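Local coordinates for TRAP dicarboxylate transporter-DctP subunit (Marinobacter aquaeolei, PDB 4PFI), which probably captures an organic acid solute in the periplasm and delivers it to the membrane components of a TRAP transporter, at residues A[37-43]-A[94-100]; A[136-140]-A[151-155]; A[220-224]-A[284-288]; A[183-187]-A[322-326]. All coordinates share one frame; numbering follows the deposited sequence.

Contact 1: residues A[37-43]-A[94-100]; sequences TWRFALE and VNLAFAS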
loop_
_atom_site.group_PDB
_atom_site.type_symbol
_atom_site.label_atom_id
_atom_site.label_comp_id
_atom_site.label_asym_id
_atom_site.label_seq_id
_atom_site.Cartn_x
_atom_site.Cartn_y
_atom_site.Cartn_z
ATOM N N THR A 37 -20.117 14.477 13.144
ATOM C CA THR A 37 -18.910 14.517 12.330
ATOM C C THR A 37 -17.999 13.301 12.485
ATOM O O THR A 37 -17.662 12.887 13.596
ATOM C CB THR A 37 -18.100 15.785 12.639
ATOM O OG1 THR A 37 -18.557 16.851 11.800
ATOM C CG2 THR A 37 -16.617 15.555 12.388
ATOM N N TRP A 38 -17.607 12.742 11.346
ATOM C CA TRP A 38 -16.633 11.666 11.301
ATOM C C TRP A 38 -15.343 12.255 10.732
ATOM O O TRP A 38 -15.371 12.918 9.703
ATOM C CB TRP A 38 -17.127 10.524 10.408
ATOM C CG TRP A 38 -18.239 9.702 10.986
ATOM C CD1 TRP A 38 -18.917 9.936 12.153
ATOM C CD2 TRP A 38 -18.811 8.516 10.426
ATOM N NE1 TRP A 38 -19.872 8.971 12.350
ATOM C CE2 TRP A 38 -19.832 8.087 11.304
ATOM C CE3 TRP A 38 -18.563 7.774 9.267
ATOM C CZ2 TRP A 38 -20.605 6.947 11.064
ATOM C CZ3 TRP A 38 -19.332 6.644 9.026
ATOM C CH2 TRP A 38 -20.341 6.242 9.922
ATOM N N ARG A 39 -14.222 12.012 11.405
ATOM C CA ARG A 39 -12.926 12.533 10.981
ATOM C C ARG A 39 -12.086 11.433 10.340
ATOM O O ARG A 39 -11.755 10.444 10.994
ATOM C CB ARG A 39 -12.177 13.086 12.188
ATOM C CG ARG A 39 -12.946 14.134 12.947
ATOM C CD ARG A 39 -12.402 14.300 14.358
ATOM N NE ARG A 39 -10.988 14.674 14.380
ATOM C CZ ARG A 39 -10.525 15.883 14.069
ATOM N NH1 ARG A 39 -11.372 16.837 13.698
ATOM N NH2 ARG A 39 -9.217 16.139 14.121
ATOM N N PHE A 40 -11.713 11.640 9.078
ATOM C CA PHE A 40 -11.048 10.632 8.259
ATOM C C PHE A 40 -9.661 11.131 7.824
ATOM O O PHE A 40 -9.555 11.988 6.959
ATOM C CB PHE A 40 -11.899 10.361 7.009
ATOM C CG PHE A 40 -11.518 9.108 6.248
ATOM C CD1 PHE A 40 -10.316 8.471 6.473
ATOM C CD2 PHE A 40 -12.375 8.579 5.287
ATOM C CE1 PHE A 40 -9.983 7.330 5.771
ATOM C CE2 PHE A 40 -12.042 7.439 4.585
ATOM C CZ PHE A 40 -10.844 6.817 4.826
ATOM N N ALA A 41 -8.603 10.591 8.413
ATOM C CA ALA A 41 -7.245 11.043 8.111
ATOM C C ALA A 41 -6.584 10.224 6.987
ATOM O O ALA A 41 -6.734 9.014 6.918
ATOM C CB ALA A 41 -6.390 10.979 9.373
ATOM N N LEU A 42 -5.830 10.888 6.122
ATOM C CA LEU A 42 -5.145 10.204 5.026
ATOM C C LEU A 42 -3.624 10.308 5.177
ATOM O O LEU A 42 -3.124 11.324 5.649
ATOM C CB LEU A 42 -5.521 10.849 3.707
ATOM C CG LEU A 42 -6.982 11.137 3.454
ATOM C CD1 LEU A 42 -7.081 11.822 2.136
ATOM C CD2 LEU A 42 -7.802 9.864 3.473
ATOM N N GLU A 43 -2.903 9.275 4.744
ATOM C CA GLU A 43 -1.443 9.333 4.661
ATOM C C GLU A 43 -0.962 10.078 3.413
ATOM O O GLU A 43 0.229 10.343 3.270
ATOM C CB GLU A 43 -0.860 7.932 4.566
ATOM C CG GLU A 43 -1.203 7.012 5.682
ATOM C CD GLU A 43 -0.858 5.585 5.327
ATOM O OE1 GLU A 43 -1.119 5.178 4.163
ATOM O OE2 GLU A 43 -0.296 4.871 6.191
ATOM N N VAL A 94 -9.034 11.032 15.883
ATOM C CA VAL A 94 -9.811 10.857 14.661
ATOM C C VAL A 94 -10.525 9.515 14.684
ATOM O O VAL A 94 -10.108 8.588 15.379
ATOM C CB VAL A 94 -8.941 10.936 13.381
ATOM C CG1 VAL A 94 -8.271 12.293 13.282
ATOM C CG2 VAL A 94 -7.923 9.808 13.360
ATOM N N ASN A 95 -11.592 9.401 13.906
ATOM C CA ASN A 95 -12.362 8.167 13.876
ATOM C C ASN A 95 -11.777 7.146 12.898
ATOM O O ASN A 95 -11.727 5.951 13.188
ATOM C CB ASN A 95 -13.816 8.461 13.476
ATOM C CG ASN A 95 -14.434 9.580 14.288
ATOM O OD1 ASN A 95 -14.446 10.737 13.878
ATOM N ND2 ASN A 95 -14.946 9.238 15.451
ATOM N N LEU A 96 -11.368 7.635 11.730
ATOM C CA LEU A 96 -10.992 6.790 10.604
ATOM C C LEU A 96 -9.670 7.244 10.004
ATOM O O LEU A 96 -9.401 8.440 9.903
ATOM C CB LEU A 96 -12.064 6.880 9.510
ATOM C CG LEU A 96 -13.461 6.319 9.787
ATOM C CD1 LEU A 96 -14.502 6.902 8.805
ATOM C CD2 LEU A 96 -13.427 4.782 9.705
ATOM N N ALA A 97 -8.864 6.289 9.557
ATOM C CA ALA A 97 -7.609 6.618 8.886
ATOM C C ALA A 97 -7.166 5.503 7.967
ATOM O O ALA A 97 -7.566 4.352 8.114
ATOM C CB ALA A 97 -6.516 6.895 9.890
ATOM N N PHE A 98 -6.340 5.873 7.002
ATOM C CA PHE A 98 -5.624 4.905 6.212
ATOM C C PHE A 98 -4.359 4.542 6.975
ATOM O O PHE A 98 -3.758 5.378 7.651
ATOM C CB PHE A 98 -5.281 5.490 4.846
ATOM C CG PHE A 98 -6.373 5.315 3.830
ATOM C CD1 PHE A 98 -6.650 4.057 3.310
ATOM C CD2 PHE A 98 -7.115 6.393 3.381
ATOM C CE1 PHE A 98 -7.650 3.880 2.373
ATOM C CE2 PHE A 98 -8.103 6.208 2.440
ATOM C CZ PHE A 98 -8.370 4.950 1.940
ATOM N N ALA A 99 -3.954 3.288 6.871
ATOM C CA ALA A 99 -2.699 2.843 7.466
ATOM C C ALA A 99 -2.082 1.831 6.522
ATOM O O ALA A 99 -2.674 0.797 6.238
ATOM C CB ALA A 99 -2.928 2.213 8.838
ATOM N N SER A 100 -0.902 2.149 6.014
ATOM C CA SER A 100 -0.140 1.233 5.176
ATOM C C SER A 100 0.787 0.315 5.997
ATOM O O SER A 100 0.991 0.537 7.200
ATOM C CB SER A 100 0.639 2.060 4.173
ATOM O OG SER A 100 -0.284 2.825 3.400
HETATM O O HOH W 1 -0.908 5.634 8.996
#

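Contact 2: residues A[136-140]-A[151-155]; sequences FISAF and LLGFV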
loop_
_atom_site.group_PDB
_atom_site.type_symbol
_atom_site.label_atom_id
_atom_site.label_comp_id
_atom_site.label_asym_id
_atom_site.label_seq_id
_atom_site.Cartn_x
_atom_site.Cartn_y
_atom_site.Cartn_z
ATOM N N PHE A 136 -10.415 -13.689 5.147
ATOM C CA PHE A 136 -9.094 -13.073 5.036
ATOM C C PHE A 136 -9.038 -11.847 5.945
ATOM O O PHE A 136 -8.088 -11.672 6.712
ATOM C CB PHE A 136 -8.807 -12.681 3.592
ATOM C CG PHE A 136 -7.429 -12.144 3.374
ATOM C CD1 PHE A 136 -6.345 -13.007 3.258
ATOM C CD2 PHE A 136 -7.212 -10.777 3.265
ATOM C CE1 PHE A 136 -5.064 -12.519 3.056
ATOM C CE2 PHE A 136 -5.927 -10.276 3.056
ATOM C CZ PHE A 136 -4.853 -11.151 2.950
ATOM N N ILE A 137 -10.071 -11.012 5.887
ATOM C CA ILE A 137 -10.128 -9.845 6.751
ATOM C C ILE A 137 -10.060 -10.292 8.210
ATOM O O ILE A 137 -9.259 -9.780 8.990
ATOM C CB ILE A 137 -11.420 -9.028 6.514
ATOM C CG1 ILE A 137 -11.416 -8.441 5.094
ATOM C CG2 ILE A 137 -11.569 -7.921 7.576
ATOM C CD1 ILE A 137 -12.570 -7.467 4.806
ATOM N N SER A 138 -10.890 -11.267 8.569
ATOM C CA SER A 138 -10.996 -11.702 9.952
ATOM C C SER A 138 -9.665 -12.242 10.477
ATOM O O SER A 138 -9.344 -12.069 11.650
ATOM C CB SER A 138 -12.113 -12.747 10.120
ATOM O OG SER A 138 -11.948 -13.835 9.230
ATOM N N ALA A 139 -8.882 -12.884 9.617
ATOM C CA ALA A 139 -7.568 -13.383 10.029
ATOM C C ALA A 139 -6.651 -12.238 10.518
ATOM O O ALA A 139 -5.724 -12.456 11.303
ATOM C CB ALA A 139 -6.903 -14.179 8.886
ATOM N N PHE A 140 -6.942 -11.016 10.083
ATOM C CA PHE A 140 -6.116 -9.874 10.421
ATOM C C PHE A 140 -6.653 -9.104 11.593
ATOM O O PHE A 140 -5.889 -8.451 12.300
ATOM C CB PHE A 140 -6.037 -8.925 9.230
ATOM C CG PHE A 140 -4.906 -9.206 8.310
ATOM C CD1 PHE A 140 -3.635 -8.753 8.609
ATOM C CD2 PHE A 140 -5.116 -9.889 7.132
ATOM C CE1 PHE A 140 -2.580 -8.983 7.743
ATOM C CE2 PHE A 140 -4.074 -10.119 6.260
ATOM C CZ PHE A 140 -2.795 -9.664 6.562
ATOM N N LEU A 151 -9.897 -2.950 12.296
ATOM C CA LEU A 151 -9.662 -3.123 10.853
ATOM C C LEU A 151 -10.998 -3.216 10.130
ATOM O O LEU A 151 -11.830 -4.035 10.491
ATOM C CB LEU A 151 -8.844 -4.390 10.574
ATOM C CG LEU A 151 -8.751 -4.783 9.094
ATOM C CD1 LEU A 151 -7.833 -3.836 8.323
ATOM C CD2 LEU A 151 -8.311 -6.233 8.921
ATOM N N LEU A 152 -11.196 -2.377 9.113
ATOM C CA LEU A 152 -12.445 -2.358 8.348
ATOM C C LEU A 152 -12.269 -2.948 6.949
ATOM O O LEU A 152 -13.237 -3.383 6.332
ATOM C CB LEU A 152 -12.984 -0.929 8.239
ATOM C CG LEU A 152 -13.262 -0.238 9.582
ATOM C CD1 LEU A 152 -13.790 1.187 9.381
ATOM C CD2 LEU A 152 -14.237 -1.069 10.420
ATOM N N GLY A 153 -11.042 -2.948 6.435
ATOM C CA GLY A 153 -10.808 -3.444 5.091
ATOM C C GLY A 153 -9.484 -3.031 4.482
ATOM O O GLY A 153 -8.693 -2.297 5.081
ATOM N N PHE A 154 -9.255 -3.514 3.266
ATOM C CA PHE A 154 -8.046 -3.216 2.524
ATOM C C PHE A 154 -8.378 -2.484 1.221
ATOM O O PHE A 154 -9.405 -2.754 0.600
ATOM C CB PHE A 154 -7.285 -4.521 2.246
ATOM C CG PHE A 154 -6.815 -5.224 3.504
ATOM C CD1 PHE A 154 -5.933 -4.601 4.368
ATOM C CD2 PHE A 154 -7.295 -6.493 3.847
ATOM C CE1 PHE A 154 -5.521 -5.231 5.530
ATOM C CE2 PHE A 154 -6.874 -7.128 5.019
ATOM C CZ PHE A 154 -5.992 -6.502 5.857
ATOM N N VAL A 155 -7.511 -1.555 0.822
ATOM C CA VAL A 155 -7.667 -0.818 -0.425
ATOM C C VAL A 155 -6.392 -0.819 -1.291
ATOM O O VAL A 155 -5.315 -0.488 -0.808
ATOM C CB VAL A 155 -8.051 0.634 -0.136
ATOM C CG1 VAL A 155 -8.266 1.380 -1.439
ATOM C CG2 VAL A 155 -9.309 0.680 0.757
#

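Contact 3: residues A[220-224]-A[284-288]; sequences NPVFA and DLNKE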
loop_
_atom_site.group_PDB
_atom_site.type_symbol
_atom_site.label_atom_id
_atom_site.label_comp_id
_atom_site.label_asym_id
_atom_site.label_seq_id
_atom_site.Cartn_x
_atom_site.Cartn_y
_atom_site.Cartn_z
ATOM N N ASN A 220 7.657 2.291 -5.779
ATOM C CA ASN A 220 6.443 3.010 -5.393
ATOM C C ASN A 220 5.454 2.877 -6.533
ATOM O O ASN A 220 5.852 2.602 -7.665
ATOM C CB ASN A 220 6.734 4.510 -5.195
ATOM C CG ASN A 220 6.965 4.870 -3.760
ATOM O OD1 ASN A 220 6.075 4.708 -2.942
ATOM N ND2 ASN A 220 8.169 5.326 -3.435
ATOM N N PRO A 221 4.168 3.105 -6.250
ATOM C CA PRO A 221 3.206 3.163 -7.350
ATOM C C PRO A 221 3.452 4.405 -8.222
ATOM O O PRO A 221 4.020 5.409 -7.766
ATOM C CB PRO A 221 1.840 3.205 -6.647
ATOM C CG PRO A 221 2.118 3.665 -5.255
ATOM C CD PRO A 221 3.525 3.248 -4.928
ATOM N N VAL A 222 3.071 4.304 -9.488
ATOM C CA VAL A 222 3.337 5.335 -10.468
ATOM C C VAL A 222 2.863 6.736 -10.039
ATOM O O VAL A 222 3.583 7.709 -10.268
ATOM C CB VAL A 222 2.705 4.951 -11.821
ATOM C CG1 VAL A 222 2.671 6.132 -12.760
ATOM C CG2 VAL A 222 3.502 3.828 -12.442
ATOM N N PHE A 223 1.682 6.862 -9.421
ATOM C CA PHE A 223 1.230 8.194 -9.009
ATOM C C PHE A 223 2.145 8.820 -7.984
ATOM O O PHE A 223 2.300 10.021 -7.972
ATOM C CB PHE A 223 -0.225 8.242 -8.487
ATOM C CG PHE A 223 -0.427 7.590 -7.174
ATOM C CD1 PHE A 223 -0.321 8.307 -5.982
ATOM C CD2 PHE A 223 -0.750 6.220 -7.116
ATOM C CE1 PHE A 223 -0.547 7.634 -4.726
ATOM C CE2 PHE A 223 -0.955 5.570 -5.907
ATOM C CZ PHE A 223 -0.858 6.271 -4.708
ATOM N N ALA A 224 2.717 8.017 -7.097
ATOM C CA ALA A 224 3.602 8.564 -6.081
ATOM C C ALA A 224 4.949 8.997 -6.732
ATOM O O ALA A 224 5.528 10.032 -6.374
ATOM C CB ALA A 224 3.830 7.557 -4.982
ATOM N N ASP A 284 -6.938 3.710 -13.268
ATOM C CA ASP A 284 -7.069 4.951 -14.026
ATOM C C ASP A 284 -6.075 6.038 -13.569
ATOM O O ASP A 284 -5.414 6.663 -14.401
ATOM C CB ASP A 284 -8.496 5.493 -13.886
ATOM C CG ASP A 284 -9.520 4.753 -14.776
ATOM O OD1 ASP A 284 -9.125 4.038 -15.736
ATOM O OD2 ASP A 284 -10.739 4.911 -14.527
ATOM N N LEU A 285 -5.963 6.272 -12.256
ATOM C CA LEU A 285 -5.059 7.320 -11.783
ATOM C C LEU A 285 -3.613 6.979 -12.174
ATOM O O LEU A 285 -2.856 7.827 -12.636
ATOM C CB LEU A 285 -5.139 7.516 -10.275
ATOM C CG LEU A 285 -4.169 8.576 -9.706
ATOM C CD1 LEU A 285 -4.437 9.981 -10.262
ATOM C CD2 LEU A 285 -4.239 8.591 -8.192
ATOM N N ASN A 286 -3.241 5.721 -11.991
ATOM C CA ASN A 286 -1.900 5.297 -12.316
ATOM C C ASN A 286 -1.627 5.409 -13.826
ATOM O O ASN A 286 -0.527 5.790 -14.223
ATOM C CB ASN A 286 -1.628 3.897 -11.774
ATOM C CG ASN A 286 -1.383 3.906 -10.280
ATOM O OD1 ASN A 286 -0.582 4.703 -9.795
ATOM N ND2 ASN A 286 -2.108 3.056 -9.522
ATOM N N LYS A 287 -2.631 5.129 -14.656
ATOM C CA LYS A 287 -2.438 5.217 -16.101
ATOM C C LYS A 287 -2.240 6.673 -16.530
ATOM O O LYS A 287 -1.409 6.978 -17.377
ATOM C CB LYS A 287 -3.623 4.591 -16.835
ATOM C CG LYS A 287 -3.588 4.769 -18.334
ATOM C CD LYS A 287 -4.899 4.305 -18.992
ATOM C CE LYS A 287 -5.051 2.775 -18.985
ATOM N NZ LYS A 287 -6.333 2.324 -19.631
ATOM N N GLU A 288 -2.990 7.568 -15.914
ATOM C CA GLU A 288 -2.920 9.000 -16.186
ATOM C C GLU A 288 -1.529 9.514 -15.793
ATOM O O GLU A 288 -0.879 10.275 -16.514
ATOM C CB GLU A 288 -3.958 9.677 -15.302
ATOM C CG GLU A 288 -4.610 10.925 -15.821
ATOM C CD GLU A 288 -5.673 11.465 -14.830
ATOM O OE1 GLU A 288 -5.527 12.630 -14.384
ATOM O OE2 GLU A 288 -6.640 10.727 -14.480
#

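Contact 4: residues A[183-187]-A[322-326]; sequences TSETA and RFIEL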
loop_
_atom_site.group_PDB
_atom_site.type_symbol
_atom_site.label_atom_id
_atom_site.label_comp_id
_atom_site.label_asym_id
_atom_site.label_seq_id
_atom_site.Cartn_x
_atom_site.Cartn_y
_atom_site.Cartn_z
ATOM N N THR A 183 9.282 0.736 4.475
ATOM C CA THR A 183 9.935 0.663 5.776
ATOM C C THR A 183 9.471 -0.543 6.607
ATOM O O THR A 183 9.108 -0.424 7.770
ATOM C CB THR A 183 9.702 1.952 6.564
ATOM O OG1 THR A 183 10.471 1.909 7.780
ATOM C CG2 THR A 183 8.202 2.141 6.872
ATOM N N SER A 184 9.498 -1.709 5.990
ATOM C CA SER A 184 9.101 -2.937 6.636
ATOM C C SER A 184 10.276 -3.904 6.526
ATOM O O SER A 184 10.927 -3.982 5.487
ATOM C CB SER A 184 7.873 -3.516 5.921
ATOM O OG SER A 184 7.505 -4.773 6.450
ATOM N N GLU A 185 10.547 -4.654 7.581
ATOM C CA GLU A 185 11.642 -5.609 7.539
ATOM C C GLU A 185 11.416 -6.605 6.392
ATOM O O GLU A 185 12.348 -7.022 5.703
ATOM C CB GLU A 185 11.744 -6.337 8.868
ATOM C CG GLU A 185 12.995 -7.143 9.006
ATOM C CD GLU A 185 13.399 -7.337 10.459
ATOM O OE1 GLU A 185 12.610 -6.968 11.359
ATOM O OE2 GLU A 185 14.517 -7.853 10.700
ATOM N N THR A 186 10.159 -6.969 6.176
ATOM C CA THR A 186 9.845 -7.925 5.144
ATOM C C THR A 186 10.116 -7.308 3.789
ATOM O O THR A 186 10.580 -7.992 2.881
ATOM C CB THR A 186 8.392 -8.383 5.235
ATOM O OG1 THR A 186 8.173 -8.979 6.520
ATOM C CG2 THR A 186 8.075 -9.401 4.158
ATOM N N ALA A 187 9.814 -6.015 3.647
ATOM C CA ALA A 187 10.007 -5.326 2.377
ATOM C C ALA A 187 11.501 -5.188 2.077
ATOM O O ALA A 187 11.930 -5.377 0.941
ATOM C CB ALA A 187 9.324 -3.943 2.368
ATOM N N ARG A 322 11.810 -15.082 6.295
ATOM C CA ARG A 322 11.956 -13.991 7.269
ATOM C C ARG A 322 10.582 -13.557 7.794
ATOM O O ARG A 322 10.430 -13.229 8.965
ATOM C CB ARG A 322 12.700 -12.799 6.645
ATOM C CG ARG A 322 12.676 -11.497 7.482
ATOM C CD ARG A 322 13.422 -11.605 8.830
ATOM N NE ARG A 322 14.686 -12.347 8.729
ATOM C CZ ARG A 322 15.829 -11.852 8.239
ATOM N NH1 ARG A 322 15.891 -10.599 7.785
ATOM N NH2 ARG A 322 16.923 -12.616 8.192
ATOM N N PHE A 323 9.575 -13.597 6.925
ATOM C CA PHE A 323 8.227 -13.182 7.296
ATOM C C PHE A 323 7.644 -14.132 8.321
ATOM O O PHE A 323 7.032 -13.689 9.280
ATOM C CB PHE A 323 7.297 -13.118 6.081
ATOM C CG PHE A 323 5.877 -12.750 6.424
ATOM C CD1 PHE A 323 5.581 -11.523 6.989
ATOM C CD2 PHE A 323 4.834 -13.657 6.214
ATOM C CE1 PHE A 323 4.274 -11.192 7.308
ATOM C CE2 PHE A 323 3.524 -13.332 6.530
ATOM C CZ PHE A 323 3.245 -12.103 7.080
ATOM N N ILE A 324 7.820 -15.433 8.093
ATOM C CA ILE A 324 7.345 -16.479 9.014
ATOM C C ILE A 324 8.045 -16.393 10.368
ATOM O O ILE A 324 7.385 -16.413 11.395
ATOM C CB ILE A 324 7.558 -17.917 8.465
ATOM C CG1 ILE A 324 6.749 -18.140 7.191
ATOM C CG2 ILE A 324 7.152 -18.971 9.510
ATOM C CD1 ILE A 324 5.290 -17.780 7.338
ATOM N N GLU A 325 9.376 -16.296 10.367
ATOM C CA GLU A 325 10.134 -16.080 11.601
ATOM C C GLU A 325 9.544 -14.939 12.434
ATOM O O GLU A 325 9.491 -15.014 13.657
ATOM C CB GLU A 325 11.593 -15.752 11.290
ATOM C CG GLU A 325 12.362 -16.862 10.622
ATOM C CD GLU A 325 13.691 -16.384 10.022
ATOM O OE1 GLU A 325 13.956 -15.154 10.020
ATOM O OE2 GLU A 325 14.470 -17.243 9.540
ATOM N N LEU A 326 9.102 -13.885 11.759
ATOM C CA LEU A 326 8.590 -12.689 12.422
ATOM C C LEU A 326 7.132 -12.774 12.881
ATOM O O LEU A 326 6.734 -12.045 13.784
ATOM C CB LEU A 326 8.743 -11.479 11.494
ATOM C CG LEU A 326 10.153 -10.881 11.406
ATOM C CD1 LEU A 326 10.251 -9.801 10.301
ATOM C CD2 LEU A 326 10.578 -10.319 12.772
#

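Contact 1: residues A[37-43]-A[94-100]
Arg39 and Leu96 join two parallel strands, 37-41 and 96-99, whose short axes run at 14° to each other. Arg39 O accepts from Leu96 N at 2.9 Å, Leu96 O takes Ala41 N, and Ala41 O receives Phe98 N. Just ahead of strand 96-99, Asn95 extends the pairing with its side chain: OD1 takes the Arg39 N-H on a lone pair, in the carbonyl plane, at 2.8 Å and nearly straight. On the face carrying Phe40 and Leu96, Leu96 CB lies over the Phe40 ring. The Phe40 and Phe98 rings are near parallel but slid apart, and Leu42 CD2 meets the edge of the Phe98 ring, 3.5 Å from Phe98 CD2.

Glu43 crosses to the second strand beyond the last backbone bond. From CB, CG stands anti to the carbonyl carbon (chi1 -58°) and the chain then runs out extended, which carries the carboxylate to Ser100. Glu43 CG packs 3.6 Å from Phe98 O. Glu43 OE1 accepts from Ser100 OG at 2.6 Å on its syn lone pair, while Glu43 OE2 takes Ser100 N at 2.8 Å, a water that also donates to Phe98 O, and a weak hydrogen bond with His103 ND1. With an alanine here, both Ser100 donors would probably lose this partner. Helix 49-65 covers the Phe40 face and helix 85-91 the Ala41 face, the layered parallel beta-alpha-beta pattern of a solute-binding protein lobe.

Contact 2: residues A[136-140]-A[151-155]
Phe136, the first residue of 136-140 to touch strand 151-155, extends its ring toward Phe154. With CG anti to the backbone N (chi1 -175°), the end of the ring comes nearer the strand, where Phe136 CE2 lies 3.8 Å from Phe154 CE2. The two planes stand at 66°, an oblique meeting.

Ile137 follows; its CA is the one nearest to that of Gly153. The Ile137 CG2 branch rests 3.9 Å from Leu151 CD2, and its CD1 extends to the backbone of Leu152 and Gly153. The same Leu151 methyl also lies close to Ile137 O, a carbonyl already engaged by Phe140 N within the helix. Gly153 adopts backbone angles at which a CB would collide with the preceding carbonyl oxygen.

Phe140 closes the walk. Phe140 CB is 3.5 Å from Leu151 CD2, and one face of the Phe140 ring receives the edge of Phe154 in a T-shaped pair, with centroids 5.2 Å apart and planes at 74°. Phe154 CZ does the touching, 3.7 Å from Phe140 CD2 and displaced toward the rim of the ring. An alanine at Phe154 is likely to open a gap between helix and strand, leaving the Phe140 face and the Phe136 ring without their shared partner.

Phe114 adds another ring beside Phe154, while Leu334 of helix 318-339 touches Phe140. With no hydrogen bond crossing between the segments, helix 134-145 is held on the long strand 149-164 by an aromatic cluster of Phe136, Phe140 and Phe154, flanked by Ile137 and Leu151, as apolar helix-on-sheet packing.

Contact 3: residues A[220-224]-A[284-288]
The N-terminal turn of helix 222-228 is met from the side by the long helix 263-296, through an asparagine that takes up a backbone N-H of that first turn. Asn286 OD1 accepts from Phe223 N at 3.2 Å with an N-H...O angle of 150°, and the donor lies nearly in line with the C=O bond. Pro221 occupies the N-cap position and has no hydroxyl or carboxylate to offer the turn, whereas Asn286 supplies a side-chain acceptor from a distant part of the sequence. The N-terminal end of a helix dipole would probably favour this carbonyl oxygen.

Asn286 ND2 donates to Gln282 OE1, one turn earlier in its own helix, and to Glu157 O on strand 149-164, which together fix the rotation of the group and direct OD1 at Phe223. Helix 263-296 thereby connects the long strand with the start of helix 222-228, running along the body of the protein as in other TRAP solute-binding proteins of family 7.

Phe223 CG lies between the backbone N and the carbonyl carbon (chi1 70°), which keeps the ring beside its own N-H. Its edge therefore faces the same oxygen: Phe223 CD2 is 3.1 Å from Asn286 OD1, near the ring plane, and the ring and amide planes are 32° apart. Leu285 CD2 comes in beside the root of the ring, 4.0 Å from Phe223 CB, with the two side chains crossing at about a right angle. Val222 sends CG1 to the backbone instead, 3.5 Å from Asn286 O, while Val49 of helix 49-65 touches both Phe223 and Leu285.

Contact 4: residues A[183-187]-A[322-326]
Glu185 and Leu326 cross at about a right angle, with a leucine methyl lying along the acidic side chain. A chi1 of -169° swings the Glu185 chain away from its own N, and the chain stays extended beyond CG, which carries the carboxylate toward helix 318-339. The Leu326 CD1 branch follows the glutamate from CB to the carboxylate, coming to 4.0 Å from Glu185 CB and 3.8 Å from Glu185 OE1. CD2 of the leucine grazes only that oxygen.

Arg322 is folded back by successive bends at chi2 and chi3 (65° and 41°). This turns Arg322 NE toward Glu325 on its own helix, giving a salt bridge with Glu325 OE1 at 3.2 Å that lies in the guanidinium plane. Glu185 OE2 stands 4.2 Å from Arg322 NH1 but well out of that plane, so no N-H points at it and the attraction is probably only a general one between opposite charges. Glu189, a turn further along helix 185-192, forms a long, weak ion pair with the same NH1.

Deeper in, Thr186 places OG1 near the plane of the Phe323 ring at its edge, 3.7 Å from Phe323 CD1. The threonine backbone N is weakly bonded to Ser184 OG, the N-cap of helix 185-192.

No hydrogen bond spans the two segments. The first turn of helix 185-192, which follows strand 178-180, thus rests on helix 318-339 through a buried threonine and phenylalanine beneath the more exposed Glu185, Arg322 and Leu326, while the loop residue Leu116 packs against Thr186 and Ile335 further along the C-terminal helix against Phe323.

Contacts 1, 2 and 3 follow one another along the chain, and contact 4 brackets contact 3 in sequence. Contacts 1 and 2 reach the same mixed sheet and touch directly, Leu96 CD2 lying 3.6 Å from Leu152 CD1, with centres about 16 Å apart. Contacts 3 and 4 lie on opposite sides of the chain's centre, about 26 Å between centres. The long strand 149-164 is common to contact 2 and the surroundings of contact 3, while helix 318-339 carries one side of contact 4 and packs on contact 2. In this apo, open form, contacts 1 and 2 build one sheet-and-helix region, while contacts 3 and 4 join long helices 263-296 and 318-339 to short helices that follow strands of the same sheet.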